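Local coordinates for Galactose/lactose metabolism regulatory protein GAL80 (Kluyveromyces lactis, PDB 3E1K) that represses the lactose and galactose metabolic genes, apparently by blocking the transcriptional activator LAC9 when no inducing sugar is present, at residues Q228-M233 against D438-S443; V319-G324 against M366-L371. All blocks are in the same frame, centred on the assembly; numbering follows the deposited sequence.

Contact 1: residues Q228-M233 against D438-S443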
# COMPACT_ATOMS: atom_id res chain seq x y z
N GLN A 228 15.88 5.52 -4.29
CA GLN A 228 16.73 5.11 -5.39
C GLN A 228 15.93 5.22 -6.66
O GLN A 228 16.22 6.09 -7.49
CB GLN A 228 17.06 3.65 -5.25
CG GLN A 228 17.60 3.06 -6.52
CD GLN A 228 17.95 1.58 -6.34
OE1 GLN A 228 17.09 0.71 -6.33
NE2 GLN A 228 19.24 1.32 -6.11
N LYS A 229 14.90 4.38 -6.79
CA LYS A 229 14.00 4.53 -7.94
C LYS A 229 12.57 4.57 -7.40
O LYS A 229 12.33 4.22 -6.24
CB LYS A 229 14.18 3.43 -8.99
CG LYS A 229 13.73 2.12 -8.46
CD LYS A 229 13.99 1.02 -9.43
CE LYS A 229 12.94 -0.10 -9.24
NZ LYS A 229 12.79 -1.20 -10.20
N ILE A 230 11.58 5.03 -8.24
CA ILE A 230 10.24 5.11 -7.69
C ILE A 230 9.18 5.09 -8.78
O ILE A 230 9.39 5.34 -9.96
CB ILE A 230 10.08 6.38 -6.82
CG1 ILE A 230 10.30 7.63 -7.67
CG2 ILE A 230 11.05 6.34 -5.65
CD1 ILE A 230 9.96 8.92 -6.96
N ASN A 231 7.89 4.78 -8.38
CA ASN A 231 6.81 4.95 -9.36
C ASN A 231 5.58 5.68 -8.78
O ASN A 231 5.22 5.51 -7.61
CB ASN A 231 6.39 3.64 -9.96
CG ASN A 231 5.16 3.76 -10.82
OD1 ASN A 231 5.29 3.87 -12.03
ND2 ASN A 231 4.00 3.68 -10.20
N ALA A 232 4.93 6.48 -9.59
CA ALA A 232 3.78 7.19 -9.11
C ALA A 232 2.65 7.34 -10.14
O ALA A 232 2.88 7.35 -11.36
CB ALA A 232 4.27 8.51 -8.46
N MET A 233 1.43 7.31 -9.61
CA MET A 233 0.21 7.37 -10.37
C MET A 233 -0.79 8.34 -9.72
O MET A 233 -1.11 8.22 -8.54
CB MET A 233 -0.36 5.95 -10.40
CG MET A 233 0.41 5.01 -11.27
SD MET A 233 -0.48 3.46 -11.29
CE MET A 233 0.74 2.54 -12.36
N ASP A 438 8.89 16.39 -7.97
CA ASP A 438 8.66 16.48 -9.40
C ASP A 438 8.67 15.07 -9.94
O ASP A 438 7.90 14.69 -10.83
CB ASP A 438 9.89 17.09 -10.05
CG ASP A 438 9.58 17.76 -11.41
OD1 ASP A 438 8.41 18.15 -11.62
OD2 ASP A 438 10.52 17.94 -12.23
N ALA A 439 9.64 14.30 -9.47
CA ALA A 439 9.81 12.95 -9.92
C ALA A 439 8.44 12.31 -10.02
O ALA A 439 7.99 11.98 -11.11
CB ALA A 439 10.64 12.24 -8.88
N VAL A 440 7.82 12.16 -8.84
CA VAL A 440 6.49 11.60 -8.65
C VAL A 440 5.63 12.09 -9.80
O VAL A 440 4.98 11.32 -10.52
CB VAL A 440 5.88 12.24 -7.41
CG1 VAL A 440 4.49 11.66 -7.15
CG2 VAL A 440 6.81 11.98 -6.27
N PHE A 441 5.63 13.41 -9.95
CA PHE A 441 4.84 14.00 -10.99
C PHE A 441 5.19 13.53 -12.36
O PHE A 441 4.34 13.04 -13.10
CB PHE A 441 4.81 15.50 -10.88
CG PHE A 441 3.76 15.97 -9.95
CD1 PHE A 441 4.10 16.46 -8.69
CD2 PHE A 441 2.43 15.75 -10.30
CE1 PHE A 441 3.12 16.82 -7.85
CE2 PHE A 441 1.45 16.16 -9.46
CZ PHE A 441 1.81 16.73 -8.27
N ARG A 442 6.48 13.68 -12.69
CA ARG A 442 6.96 13.25 -13.99
C ARG A 442 6.67 11.76 -14.18
O ARG A 442 6.24 11.29 -15.24
CB ARG A 442 8.45 13.55 -14.17
CG ARG A 442 8.77 14.38 -15.41
CD ARG A 442 10.29 14.41 -15.62
NE ARG A 442 11.01 13.76 -14.53
CZ ARG A 442 11.95 14.38 -13.81
NH1 ARG A 442 12.29 15.63 -14.11
NH2 ARG A 442 12.58 13.72 -12.83
N SER A 443 6.86 11.01 -13.12
CA SER A 443 6.63 9.59 -13.19
C SER A 443 5.20 9.26 -13.60
O SER A 443 5.03 8.50 -14.57
CB SER A 443 6.90 8.90 -11.86
OG SER A 443 6.03 7.80 -11.88
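Ile230 meets the helix segment 438-443 through the tip of its longer branch: CD1 lies 3.9 Å from Ala439 CB and 4.4 Å from Val440 CG2, so a single methyl touches two consecutive helix residues. Its CB points toward the helix. Asn231, next on the strand, has CB turned the other way. Its OD1 stays 4.0 Å from Ser443 OG, a proximity without a bond, and is instead hydrogen-bonded to Thr449 of the second subunit. Helix 427-446 packs on one face of strand 230-233, the short axes 6.6 Å apart and crossing at -63°, with the CB atoms of Ile230 and Ala232 both directed at the helix; the other face meets the second subunit, where Asn231 packs against its own counterpart. Ala232 returns to the helix side and has its CA nearest the helix, 5.2 Å from Val440 CA. Its CB packs on Val440 CG1 and lies 3.6 Å from Val440 O. The polar link is also at Ala232, whose N donates to Ser443 OG over 2.9 Å with an N-H...O angle of 147°. Ser443 OG is anti to its own backbone N (chi1 151°), the position from which it meets Ala232 N. Because Ser443 OG is also hydrogen-bonded to Lys448 O, one buried hydroxyl ties the strand to the turn between the helix and strand 450-451, which pairs with strand 227-235. Thr449 of the same chain, next in that turn, adds a weak hydrogen bond between its OG1 and Ile230 O. An alanine in place of Ser443 would probably leave the N-H of Ala232 and the carbonyl of Lys448 without their common mate.

Contact 2: residues V319-G324 against M366-L371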
# COMPACT_ATOMS: atom_id res chain seq x y z
N VAL A 319 0.66 7.89 17.91
CA VAL A 319 0.99 6.86 18.87
C VAL A 319 1.90 5.86 18.22
O VAL A 319 1.74 5.47 17.09
CB VAL A 319 -0.26 6.11 19.11
CG1 VAL A 319 0.06 4.87 19.90
CG2 VAL A 319 -1.12 7.00 19.93
N LEU A 320 2.85 5.40 19.00
CA LEU A 320 3.78 4.47 18.42
C LEU A 320 3.91 3.13 19.10
O LEU A 320 4.33 3.02 20.24
CB LEU A 320 5.16 5.07 18.37
CG LEU A 320 6.08 4.10 17.64
CD1 LEU A 320 6.27 4.75 16.28
CD2 LEU A 320 7.35 4.44 18.45
N TYR A 321 3.65 2.13 18.29
CA TYR A 321 3.73 0.79 18.80
C TYR A 321 4.95 0.24 18.16
O TYR A 321 5.17 0.32 16.95
CB TYR A 321 2.58 -0.06 18.25
CG TYR A 321 1.21 0.52 18.58
CD1 TYR A 321 0.47 1.25 17.64
CD2 TYR A 321 0.64 0.29 19.84
CE1 TYR A 321 -0.79 1.71 17.92
CE2 TYR A 321 -0.62 0.75 20.14
CZ TYR A 321 -1.32 1.47 19.19
OH TYR A 321 -2.55 1.99 19.48
N PHE A 322 5.72 -0.39 19.01
CA PHE A 322 6.82 -1.05 18.41
C PHE A 322 6.87 -2.43 19.05
O PHE A 322 6.42 -2.63 20.15
CB PHE A 322 8.05 -0.25 18.74
CG PHE A 322 9.23 -1.08 19.12
CD1 PHE A 322 10.26 -1.40 18.23
CD2 PHE A 322 9.32 -1.56 20.41
CE1 PHE A 322 11.35 -2.16 18.60
CE2 PHE A 322 10.39 -2.35 20.78
CZ PHE A 322 11.41 -2.65 19.89
N TYR A 323 7.59 -3.34 18.43
CA TYR A 323 7.80 -4.62 19.04
C TYR A 323 9.10 -5.25 18.52
O TYR A 323 9.33 -5.36 17.33
CB TYR A 323 6.64 -5.51 18.68
CG TYR A 323 7.07 -6.93 18.90
CD1 TYR A 323 7.09 -7.48 20.19
CD2 TYR A 323 7.47 -7.71 17.83
CE1 TYR A 323 7.49 -8.78 20.39
CE2 TYR A 323 7.87 -9.01 18.03
CZ TYR A 323 7.88 -9.56 19.31
OH TYR A 323 8.29 -10.85 19.54
N GLY A 324 9.91 -5.79 19.41
CA GLY A 324 11.12 -6.40 18.91
C GLY A 324 12.11 -6.37 20.08
O GLY A 324 11.73 -6.17 21.25
N MET A 366 7.57 -5.52 23.64
CA MET A 366 6.54 -4.61 23.13
C MET A 366 6.62 -3.19 23.72
O MET A 366 6.77 -2.97 24.93
CB MET A 366 5.13 -5.20 23.32
CG MET A 366 4.21 -5.17 22.10
SD MET A 366 3.18 -3.67 22.00
CE MET A 366 1.74 -4.32 20.99
N GLU A 367 6.40 -2.19 22.92
CA GLU A 367 6.37 -0.94 23.54
C GLU A 367 5.51 0.07 22.90
O GLU A 367 5.48 0.20 21.72
CB GLU A 367 7.76 -0.49 23.87
CG GLU A 367 8.46 0.33 22.85
CD GLU A 367 9.32 1.34 23.53
OE1 GLU A 367 9.46 1.20 24.74
OE2 GLU A 367 9.81 2.25 22.87
N VAL A 368 4.76 0.78 23.72
CA VAL A 368 3.75 1.70 23.24
C VAL A 368 4.15 3.08 23.61
O VAL A 368 4.10 3.45 24.79
CB VAL A 368 2.35 1.44 23.83
CG1 VAL A 368 1.35 2.48 23.28
CG2 VAL A 368 1.83 0.06 23.34
N PHE A 369 4.50 3.84 22.59
CA PHE A 369 4.86 5.23 22.79
C PHE A 369 3.79 6.20 22.32
O PHE A 369 3.67 6.43 21.13
CB PHE A 369 6.19 5.55 22.13
CG PHE A 369 6.60 6.97 22.34
CD1 PHE A 369 6.87 7.42 23.61
CD2 PHE A 369 6.62 7.88 21.29
CE1 PHE A 369 7.23 8.71 23.84
CE2 PHE A 369 7.02 9.18 21.50
CZ PHE A 369 7.28 9.60 22.78
N HIS A 370 3.04 6.77 23.25
CA HIS A 370 2.01 7.75 22.92
C HIS A 370 2.21 8.73 24.04
O HIS A 370 2.49 8.32 25.17
CB HIS A 370 0.64 7.29 23.16
CG HIS A 370 -0.37 8.35 22.92
ND1 HIS A 370 -1.35 8.65 23.83
CD2 HIS A 370 -0.55 9.20 21.89
CE1 HIS A 370 -2.09 9.64 23.36
NE2 HIS A 370 -1.63 9.98 22.17
N LEU A 371 2.09 10.00 23.72
CA LEU A 371 2.32 11.05 24.70
C LEU A 371 1.10 11.98 24.81
O LEU A 371 0.95 13.01 24.15
CB LEU A 371 3.46 11.93 24.21
CG LEU A 371 4.90 11.75 24.68
CD1 LEU A 371 5.84 12.67 23.82
CD2 LEU A 371 4.84 12.32 26.11
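Glu367 O takes a hydrogen bond from Phe322 N at 2.8 Å and is also approached by Tyr321 CA at 3.5 Å in a CA-H...O contact. The return bond, Glu367 N to Phe322 O, is again 2.8 Å, which makes these two residues an antiparallel hydrogen-bonded pair; Leu320 and Phe369 form another. Beyond the backbone, the Glu367 CG methylene lies beside Phe322 CD2 and CE2, 3.9 Å from CE2, with the carboxylate plane turned 83° from the ring. Glu367 OE2 then reaches Arg161 in a salt bridge, on the face covered by helix 157-167. On the same face Leu320 CB meets Phe369 CB at 3.9 Å, near the edge of the Phe369 ring. That ring leads away from strand 319-323 toward Tyr158, as its CG is anti to the backbone N (chi1 -179°).

The opposite face carries Val319, Tyr321, Tyr323, Met366, Val368 and His370. Tyr321 and Val368 lie side by side and point the same way, with Tyr321 CD2 3.7 Å from Val368 CG2. The Tyr321 ring is also covered on one face by Val319 CG1 of its own strand, 3.7 Å above the plane and offset toward the rim. Farther along, Tyr323 CD1 is 4.2 Å from Met366 CG, a looser apolar touch. Leu289 of the second subunit packs on Tyr321 and Met366. His370 NE2 is hydrogen-bonded to the backbone of the bound peptide; aromatic packing from that peptide also reaches Val319 and Val368, and an aromatic ring meets that of His370. The segments therefore form an antiparallel strand pair at the edge of the large mixed sheet, and the face with Val319, Val368 and His370 forms part of the site for the Gal4p activation-domain peptide.

How the contacts relate
Both contacts belong to the same mixed sheet but lie near opposite edges of it, contact 2 on the outermost strand and contact 1 one strand in, with centres about 32 Å apart and nearest atoms about 23 Å apart. Contact 1 joins helix 427-446 to strand 227-235; all of its touching residues are buried, and its chemistry is aliphatic side chains plus one serine hydroxyl. Contact 2 joins two neighbouring strands by a ladder of backbone hydrogen bonds, and it is only partly buried, with aromatic, charged and aliphatic groups divided between two faces. Each touches the second subunit, yet among the two it is contact 2 that also meets the bound peptide.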